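Local coordinates for protein catalase-3 (Neurospora crassa, PDB 4AJ9) that uses heme to break down hydrogen peroxide into oxygen and water, a reaction that probably protects the cell from peroxide damage, at residues Lys236-Ala244 against Val667-Ala675. Residues are numbered along the deposited sequence; the frame is centred on the assembly and turned at random.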
loop_
_atom_site.group_PDB
_atom_site.type_symbol
_atom_site.label_atom_id
_atom_site.label_comp_id
_atom_site.label_asym_id
_atom_site.label_seq_id
_atom_site.Cartn_x
_atom_site.Cartn_y
_atom_site.Cartn_z
ATOM N N LYS C 236 15.621 37.233 -14.516
ATOM C CA LYS C 236 15.731 35.976 -15.257
ATOM C C LYS C 236 17.140 35.781 -15.830
ATOM O O LYS C 236 17.749 36.724 -16.327
ATOM C CB LYS C 236 14.683 35.909 -16.369
ATOM C CG LYS C 236 13.258 35.680 -15.856
ATOM C CD LYS C 236 12.254 35.572 -16.989
ATOM C CE LYS C 236 12.079 36.914 -17.705
ATOM N NZ LYS C 236 11.177 36.792 -18.880
ATOM N N ALA C 237 17.663 34.559 -15.742
ATOM C CA ALA C 237 18.990 34.258 -16.273
ATOM C C ALA C 237 19.029 32.811 -16.725
ATOM O O ALA C 237 18.373 31.960 -16.131
ATOM C CB ALA C 237 20.064 34.509 -15.211
ATOM N N ALA C 238 19.788 32.527 -17.780
ATOM C CA ALA C 238 19.877 31.163 -18.297
ATOM C C ALA C 238 21.295 30.783 -18.698
ATOM O O ALA C 238 22.145 31.636 -18.945
ATOM C CB ALA C 238 18.933 30.979 -19.468
ATOM N N LEU C 239 21.534 29.480 -18.752
ATOM C CA LEU C 239 22.809 28.934 -19.159
ATOM C C LEU C 239 22.813 28.806 -20.681
ATOM O O LEU C 239 21.838 29.182 -21.330
ATOM C CB LEU C 239 22.966 27.555 -18.520
ATOM C CG LEU C 239 22.747 27.518 -17.002
ATOM C CD1 LEU C 239 22.793 26.079 -16.463
ATOM C CD2 LEU C 239 23.769 28.398 -16.284
ATOM N N VAL C 240 23.900 28.282 -21.253
ATOM C CA VAL C 240 23.874 27.819 -22.640
ATOM C C VAL C 240 23.896 26.287 -22.634
ATOM O O VAL C 240 24.322 25.683 -21.651
ATOM C CB VAL C 240 25.034 28.418 -23.489
ATOM C CG1 VAL C 240 24.898 29.941 -23.541
ATOM C CG2 VAL C 240 26.395 28.024 -22.925
ATOM N N TRP C 241 23.412 25.663 -23.704
ATOM C CA TRP C 241 23.238 24.208 -23.706
ATOM C C TRP C 241 24.537 23.433 -23.443
ATOM O O TRP C 241 24.577 22.530 -22.596
ATOM C CB TRP C 241 22.565 23.729 -24.996
ATOM C CG TRP C 241 22.392 22.239 -25.039
ATOM C CD1 TRP C 241 22.889 21.383 -25.982
ATOM C CD2 TRP C 241 21.710 21.423 -24.076
ATOM N NE1 TRP C 241 22.543 20.085 -25.671
ATOM C CE2 TRP C 241 21.822 20.083 -24.507
ATOM C CE3 TRP C 241 21.014 21.695 -22.893
ATOM C CZ2 TRP C 241 21.249 19.019 -23.807
ATOM C CZ3 TRP C 241 20.457 20.634 -22.186
ATOM C CH2 TRP C 241 20.578 19.313 -22.648
ATOM N N GLU C 242 25.598 23.800 -24.157
ATOM C CA GLU C 242 26.890 23.135 -24.002
ATOM C C GLU C 242 27.417 23.214 -22.566
ATOM O O GLU C 242 28.162 22.349 -22.137
ATOM C CB GLU C 242 27.928 23.678 -25.007
ATOM C CG GLU C 242 28.098 25.188 -25.025
ATOM C CD GLU C 242 27.147 25.901 -25.983
ATOM O OE1 GLU C 242 26.051 25.369 -26.270
ATOM O OE2 GLU C 242 27.501 27.010 -26.444
ATOM N N GLU C 243 27.026 24.260 -21.842
ATOM C CA GLU C 243 27.368 24.439 -20.435
ATOM C C GLU C 243 26.508 23.536 -19.557
ATOM O O GLU C 243 27.012 22.809 -18.695
ATOM C CB GLU C 243 27.095 25.891 -20.048
ATOM C CG GLU C 243 27.332 26.265 -18.593
ATOM C CD GLU C 243 27.010 27.728 -18.339
ATOM O OE1 GLU C 243 26.246 28.314 -19.145
ATOM O OE2 GLU C 243 27.532 28.301 -17.356
ATOM N N ALA C 244 25.198 23.616 -19.770
ATOM C CA ALA C 244 24.228 22.829 -19.004
ATOM C C ALA C 244 24.536 21.336 -19.043
ATOM O O ALA C 244 24.312 20.626 -18.062
ATOM C CB ALA C 244 22.810 23.090 -19.510
ATOM N N VAL C 667 25.477 41.956 -16.849
ATOM C CA VAL C 667 25.166 41.523 -18.213
ATOM C C VAL C 667 24.977 39.999 -18.235
ATOM O O VAL C 667 24.140 39.464 -18.967
ATOM C CB VAL C 667 26.297 41.903 -19.177
ATOM C CG1 VAL C 667 25.992 41.420 -20.584
ATOM C CG2 VAL C 667 26.531 43.420 -19.155
ATOM N N PHE C 668 25.800 39.327 -17.437
ATOM C CA PHE C 668 25.719 37.886 -17.167
ATOM C C PHE C 668 26.208 36.937 -18.274
ATOM O O PHE C 668 27.078 36.101 -18.032
ATOM C CB PHE C 668 24.330 37.470 -16.668
ATOM C CG PHE C 668 24.304 36.068 -16.160
ATOM C CD1 PHE C 668 24.866 35.764 -14.929
ATOM C CD2 PHE C 668 23.778 35.046 -16.928
ATOM C CE1 PHE C 668 24.879 34.466 -14.458
ATOM C CE2 PHE C 668 23.795 33.746 -16.468
ATOM C CZ PHE C 668 24.346 33.452 -15.232
ATOM N N LYS C 669 25.636 37.041 -19.466
ATOM C CA LYS C 669 26.160 36.326 -20.624
ATOM C C LYS C 669 26.526 37.307 -21.725
ATOM O O LYS C 669 25.753 38.218 -22.051
ATOM C CB LYS C 669 25.146 35.315 -21.165
ATOM C CG LYS C 669 24.833 34.157 -20.222
ATOM C CD LYS C 669 26.032 33.254 -20.026
ATOM C CE LYS C 669 25.583 31.812 -19.782
ATOM N NZ LYS C 669 26.680 30.993 -19.208
ATOM N N PHE C 670 27.703 37.111 -22.303
ATOM C CA PHE C 670 28.161 37.954 -23.387
ATOM C C PHE C 670 27.886 37.297 -24.726
ATOM O O PHE C 670 28.656 36.468 -25.201
ATOM C CB PHE C 670 29.629 38.319 -23.183
ATOM C CG PHE C 670 29.822 39.337 -22.109
ATOM C CD1 PHE C 670 29.817 38.964 -20.776
ATOM C CD2 PHE C 670 29.930 40.683 -22.425
ATOM C CE1 PHE C 670 29.958 39.906 -19.780
ATOM C CE2 PHE C 670 30.074 41.634 -21.432
ATOM C CZ PHE C 670 30.091 41.242 -20.103
ATOM N N LEU C 671 26.763 37.686 -25.321
ATOM C CA LEU C 671 26.204 36.993 -26.477
ATOM C C LEU C 671 26.965 37.248 -27.775
ATOM O O LEU C 671 26.668 36.632 -28.803
ATOM C CB LEU C 671 24.732 37.376 -26.659
ATOM C CG LEU C 671 23.809 37.061 -25.481
ATOM C CD1 LEU C 671 22.364 37.465 -25.810
ATOM C CD2 LEU C 671 23.896 35.586 -25.115
ATOM N N GLU C 672 27.945 38.142 -27.740
ATOM C CA GLU C 672 28.725 38.400 -28.945
ATOM C C GLU C 672 29.607 37.209 -29.274
ATOM O O GLU C 672 30.166 37.131 -30.364
ATOM C CB GLU C 672 29.566 39.672 -28.817
ATOM C CG GLU C 672 30.038 39.969 -27.415
ATOM C CD GLU C 672 28.976 40.668 -26.591
ATOM O OE1 GLU C 672 28.553 41.777 -26.980
ATOM O OE2 GLU C 672 28.570 40.112 -25.555
ATOM N N ARG C 673 29.714 36.275 -28.331
ATOM C CA ARG C 673 30.608 35.124 -28.483
ATOM C C ARG C 673 29.943 33.939 -29.167
ATOM O O ARG C 673 30.543 32.866 -29.298
ATOM C CB ARG C 673 31.148 34.690 -27.122
ATOM C CG ARG C 673 31.903 35.789 -26.402
ATOM C CD ARG C 673 32.538 35.292 -25.116
ATOM N NE ARG C 673 32.909 36.426 -24.281
ATOM C CZ ARG C 673 33.090 36.372 -22.968
ATOM N NH1 ARG C 673 32.953 35.225 -22.316
ATOM N NH2 ARG C 673 33.415 37.476 -22.307
ATOM N N PHE C 674 28.705 34.133 -29.608
ATOM C CA PHE C 674 27.945 33.061 -30.235
ATOM C C PHE C 674 27.580 33.364 -31.678
ATOM O O PHE C 674 26.903 34.351 -31.959
ATOM C CB PHE C 674 26.691 32.768 -29.416
ATOM C CG PHE C 674 26.998 32.373 -28.010
ATOM C CD1 PHE C 674 27.171 33.339 -27.035
ATOM C CD2 PHE C 674 27.178 31.039 -27.673
ATOM C CE1 PHE C 674 27.480 32.985 -25.737
ATOM C CE2 PHE C 674 27.492 30.684 -26.371
ATOM C CZ PHE C 674 27.640 31.656 -25.409
ATOM N N ALA C 675 28.039 32.503 -32.581
ATOM C CA ALA C 675 27.774 32.650 -34.009
ATOM C C ALA C 675 26.285 32.530 -34.337
ATOM O O ALA C 675 25.603 31.622 -33.861
ATOM C CB ALA C 675 28.564 31.603 -34.797
#
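Over one face of the Phe668 ring, displaced toward its rim, sits the Ala237 methyl, a CH-pi contact with CB 4.3 Å from the ring centroid; a side chain this small lets the ring come close to the backbone. At the edge, in the ring plane, the carbonyl O of Ala238 faces CE2 of Phe668 at 3.6 Å, where the slightly positive ring hydrogens suit an oxygen. The Phe674 ring likewise receives OE2 of Glu242 at its edge, CE2 to OE2 3.7 Å, while CG1 of Val240 packs obliquely against its CZ at 3.7 Å.

Between the two rings Lys669 reaches across, its methylene CE passing 3.5 Å from Ala238 O, and its NZ forms a 2.7 Å salt bridge with OE1 of Glu243. Glu243 holds an extended chain, its CG opposite the backbone N (chi1 177°), which carries the carboxylate back to the start of its helix; there Glu243 OE1 also accepts the N-H of the N-cap residue, Val240 N lying 3.2 Å away. The ammonium comes to the syn side of OE1, 23° out of the carboxylate plane, and is held further by Trp623 O, whereas OE2 pairs with Lys625. A glutamine in place of Glu243 would probably leave Lys669 and Lys625 without their shared counter-charge inside a buried interface.

The glutamate three positions after the N-cap thus supplies one of a capping box's two bonds; Val240, lacking a polar side chain, cannot return it. The salt bridge joins this helix start to the segment following helix 654-667, docking the C-terminal domain of this long-chain catalase against its catalase core.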